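Local coordinates for protein LbaCas13a H328A (C2c2) (Lachnospiraceae bacterium NK4A179, PDB 5WLH) that binds and probably processes CRISPR precursor RNA and, as an RNA-guided CRISPR-Cas13a nuclease, cleaves target RNA, at residues F591-S601 with K618-M627. Numbering follows the deposited sequence.
Sequences FLTDLKDVIYS and KWNKELISAM
Trp619 has CG turned between its backbone N and carbonyl carbon (chi1 57°), which lays the indole along helix 588-602, while Val598 holds CG2 anti to its carbonyl carbon and aims that methyl at the ring. Val598 CG2 lies 3.4 Å from the centroid of the five-membered ring of Trp619, almost on its normal, a CH-pi contact over one face. Farther along the indole, Ser601 OG comes within 3.4 Å of Trp619 CZ3, its hydroxyl already bonded to Val598 O. Trp619 NE1, in the five-membered ring, hydrogen-bonds to Gln904 OE1 on helix 901-911. Replacing Trp619 by alanine would probably open a gap over Val598 and leave the Gln904 side-chain oxygen without this donor. Helices 588-602 and 621-632, joined by a long, mostly non-helical connection, pack nearly at right angles; the axes of 591-601 and 621-627 lie 85° apart. Asn620 is N-cap of the second: its OD1 accepts from Leu623 N at 2.9 Å, the donor standing above the amide plane. Just before that helix, Asn620 N makes a weak bond to Asp594 OD2 (3.1 Å). Asp597 shares its carboxylate between two lysines, OD1 with Lys596 NZ and OD2, more weakly, with Lys618 NZ at 3.3 Å. Toward the start of segment 591-601, Met627 brings CE to the edge of the Phe591 ring, 3.6 Å from CZ, and Leu595 CD2 packs against Ile624 CD1.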
# COMPACT_ATOMS: atom_id res chain seq x y z
N PHE A 591 -18.86 -13.33 -29.51
CA PHE A 591 -19.25 -12.41 -28.45
C PHE A 591 -18.33 -12.56 -27.24
O PHE A 591 -17.76 -11.57 -26.76
CB PHE A 591 -20.71 -12.68 -28.07
CG PHE A 591 -21.29 -11.68 -27.10
CD1 PHE A 591 -20.73 -10.43 -26.95
CD2 PHE A 591 -22.40 -12.01 -26.35
CE1 PHE A 591 -21.27 -9.51 -26.06
CE2 PHE A 591 -22.96 -11.10 -25.45
CZ PHE A 591 -22.38 -9.85 -25.31
N LEU A 592 -18.16 -13.79 -26.76
CA LEU A 592 -17.23 -14.06 -25.66
C LEU A 592 -15.82 -13.62 -26.01
O LEU A 592 -15.11 -13.03 -25.18
CB LEU A 592 -17.24 -15.55 -25.32
CG LEU A 592 -16.23 -16.00 -24.27
CD1 LEU A 592 -16.58 -15.27 -22.97
CD2 LEU A 592 -16.27 -17.50 -24.08
N THR A 593 -15.39 -13.89 -27.25
CA THR A 593 -14.04 -13.56 -27.68
C THR A 593 -13.83 -12.05 -27.73
O THR A 593 -12.75 -11.56 -27.38
CB THR A 593 -13.77 -14.20 -29.05
OG1 THR A 593 -13.51 -15.59 -28.86
CG2 THR A 593 -12.56 -13.55 -29.72
N ASP A 594 -14.86 -11.31 -28.12
CA ASP A 594 -14.71 -9.86 -28.17
C ASP A 594 -14.58 -9.27 -26.77
O ASP A 594 -13.73 -8.41 -26.53
CB ASP A 594 -15.88 -9.25 -28.92
CG ASP A 594 -15.61 -9.13 -30.41
OD1 ASP A 594 -14.51 -9.54 -30.86
OD2 ASP A 594 -16.48 -8.63 -31.11
N LEU A 595 -15.40 -9.73 -25.83
CA LEU A 595 -15.27 -9.27 -24.45
C LEU A 595 -13.90 -9.63 -23.87
O LEU A 595 -13.27 -8.81 -23.18
CB LEU A 595 -16.38 -9.86 -23.59
CG LEU A 595 -17.79 -9.37 -23.94
CD1 LEU A 595 -18.77 -10.16 -23.09
CD2 LEU A 595 -17.95 -7.88 -23.70
N LYS A 596 -13.44 -10.86 -24.12
CA LYS A 596 -12.10 -11.27 -23.73
C LYS A 596 -11.05 -10.35 -24.33
O LYS A 596 -10.09 -9.98 -23.65
CB LYS A 596 -11.86 -12.71 -24.18
CG LYS A 596 -10.49 -13.26 -23.88
CD LYS A 596 -10.26 -14.59 -24.60
CE LYS A 596 -10.03 -14.40 -26.10
NZ LYS A 596 -8.72 -13.77 -26.45
N ASP A 597 -11.21 -9.97 -25.60
CA ASP A 597 -10.26 -9.08 -26.26
C ASP A 597 -10.28 -7.68 -25.66
O ASP A 597 -9.24 -7.02 -25.59
CB ASP A 597 -10.57 -8.97 -27.75
CG ASP A 597 -10.20 -10.21 -28.51
OD1 ASP A 597 -9.48 -11.07 -27.96
OD2 ASP A 597 -10.64 -10.33 -29.68
N VAL A 598 -11.46 -7.16 -25.29
CA VAL A 598 -11.48 -5.86 -24.63
C VAL A 598 -10.65 -5.90 -23.36
O VAL A 598 -9.80 -5.04 -23.12
CB VAL A 598 -12.92 -5.42 -24.32
CG1 VAL A 598 -12.86 -4.07 -23.60
CG2 VAL A 598 -13.74 -5.32 -25.59
N ILE A 599 -10.89 -6.92 -22.53
CA ILE A 599 -10.20 -7.00 -21.25
C ILE A 599 -8.71 -7.16 -21.47
O ILE A 599 -7.89 -6.47 -20.85
CB ILE A 599 -10.77 -8.15 -20.40
CG1 ILE A 599 -12.22 -7.88 -20.04
CG2 ILE A 599 -9.93 -8.38 -19.10
CD1 ILE A 599 -12.93 -9.11 -19.48
N TYR A 600 -8.34 -8.08 -22.38
CA TYR A 600 -6.93 -8.31 -22.67
C TYR A 600 -6.24 -7.02 -23.12
O TYR A 600 -5.08 -6.79 -22.78
CB TYR A 600 -6.77 -9.39 -23.75
CG TYR A 600 -5.33 -9.56 -24.13
CD1 TYR A 600 -4.46 -10.23 -23.29
CD2 TYR A 600 -4.84 -9.01 -25.31
CE1 TYR A 600 -3.13 -10.37 -23.62
CE2 TYR A 600 -3.52 -9.15 -25.66
CZ TYR A 600 -2.67 -9.82 -24.81
OH TYR A 600 -1.36 -9.93 -25.15
N SER A 601 -6.95 -6.18 -23.88
CA SER A 601 -6.32 -4.97 -24.40
C SER A 601 -5.93 -4.02 -23.29
O SER A 601 -5.08 -3.15 -23.51
CB SER A 601 -7.23 -4.27 -25.40
OG SER A 601 -8.33 -3.66 -24.78
N LYS A 618 -9.51 -3.99 -31.70
CA LYS A 618 -9.77 -4.99 -32.72
C LYS A 618 -11.15 -5.62 -32.60
O LYS A 618 -11.64 -6.22 -33.57
CB LYS A 618 -8.73 -6.11 -32.65
CG LYS A 618 -9.02 -7.15 -31.57
CD LYS A 618 -7.82 -8.04 -31.28
CE LYS A 618 -7.62 -9.09 -32.36
NZ LYS A 618 -8.32 -10.37 -32.05
N TRP A 619 -11.78 -5.52 -31.43
CA TRP A 619 -13.09 -6.12 -31.21
C TRP A 619 -14.16 -5.35 -31.96
O TRP A 619 -13.91 -4.35 -32.64
CB TRP A 619 -13.41 -6.15 -29.71
CG TRP A 619 -13.38 -4.79 -29.09
CD1 TRP A 619 -14.43 -3.92 -28.98
CD2 TRP A 619 -12.25 -4.15 -28.50
NE1 TRP A 619 -14.01 -2.76 -28.36
CE2 TRP A 619 -12.68 -2.87 -28.06
CE3 TRP A 619 -10.91 -4.52 -28.29
CZ2 TRP A 619 -11.82 -1.98 -27.41
CZ3 TRP A 619 -10.07 -3.62 -27.66
CH2 TRP A 619 -10.53 -2.36 -27.23
N ASN A 620 -15.39 -5.81 -31.80
CA ASN A 620 -16.56 -5.17 -32.39
C ASN A 620 -16.90 -3.94 -31.56
O ASN A 620 -17.69 -4.01 -30.61
CB ASN A 620 -17.72 -6.14 -32.47
CG ASN A 620 -18.85 -5.62 -33.31
OD1 ASN A 620 -19.03 -4.41 -33.43
ND2 ASN A 620 -19.61 -6.53 -33.91
N LYS A 621 -16.31 -2.80 -31.91
CA LYS A 621 -16.53 -1.59 -31.13
C LYS A 621 -17.98 -1.15 -31.21
O LYS A 621 -18.51 -0.59 -30.24
CB LYS A 621 -15.64 -0.45 -31.62
CG LYS A 621 -14.15 -0.75 -31.59
CD LYS A 621 -13.36 0.45 -32.12
CE LYS A 621 -14.11 1.14 -33.26
NZ LYS A 621 -13.22 1.50 -34.39
N GLU A 622 -18.65 -1.40 -32.34
CA GLU A 622 -20.05 -1.03 -32.44
C GLU A 622 -20.89 -1.83 -31.46
O GLU A 622 -21.82 -1.30 -30.84
CB GLU A 622 -20.54 -1.23 -33.87
CG GLU A 622 -19.94 -0.23 -34.86
CD GLU A 622 -18.49 -0.55 -35.24
OE1 GLU A 622 -18.14 -1.75 -35.33
OE2 GLU A 622 -17.71 0.40 -35.44
N LEU A 623 -20.58 -3.12 -31.30
CA LEU A 623 -21.32 -3.94 -30.35
C LEU A 623 -21.14 -3.44 -28.92
O LEU A 623 -22.12 -3.17 -28.21
CB LEU A 623 -20.89 -5.40 -30.48
CG LEU A 623 -21.36 -6.37 -29.39
CD1 LEU A 623 -22.88 -6.43 -29.26
CD2 LEU A 623 -20.76 -7.75 -29.64
N ILE A 624 -19.88 -3.28 -28.49
CA ILE A 624 -19.61 -2.83 -27.12
C ILE A 624 -20.24 -1.46 -26.88
O ILE A 624 -20.86 -1.23 -25.83
CB ILE A 624 -18.09 -2.82 -26.86
CG1 ILE A 624 -17.48 -4.18 -27.16
CG2 ILE A 624 -17.81 -2.41 -25.40
CD1 ILE A 624 -18.02 -5.32 -26.30
N SER A 625 -20.10 -0.55 -27.84
CA SER A 625 -20.68 0.78 -27.70
C SER A 625 -22.20 0.72 -27.60
O SER A 625 -22.80 1.46 -26.82
CB SER A 625 -20.26 1.65 -28.89
OG SER A 625 -21.08 2.81 -28.96
N ALA A 626 -22.83 -0.14 -28.40
CA ALA A 626 -24.28 -0.28 -28.32
C ALA A 626 -24.71 -0.90 -27.00
O ALA A 626 -25.77 -0.57 -26.47
CB ALA A 626 -24.80 -1.11 -29.50
N MET A 627 -23.90 -1.82 -26.47
CA MET A 627 -24.21 -2.38 -25.16
C MET A 627 -24.09 -1.32 -24.07
O MET A 627 -24.92 -1.27 -23.16
CB MET A 627 -23.31 -3.56 -24.86
CG MET A 627 -23.68 -4.82 -25.61
SD MET A 627 -22.61 -6.20 -25.19
CE MET A 627 -23.33 -6.79 -23.65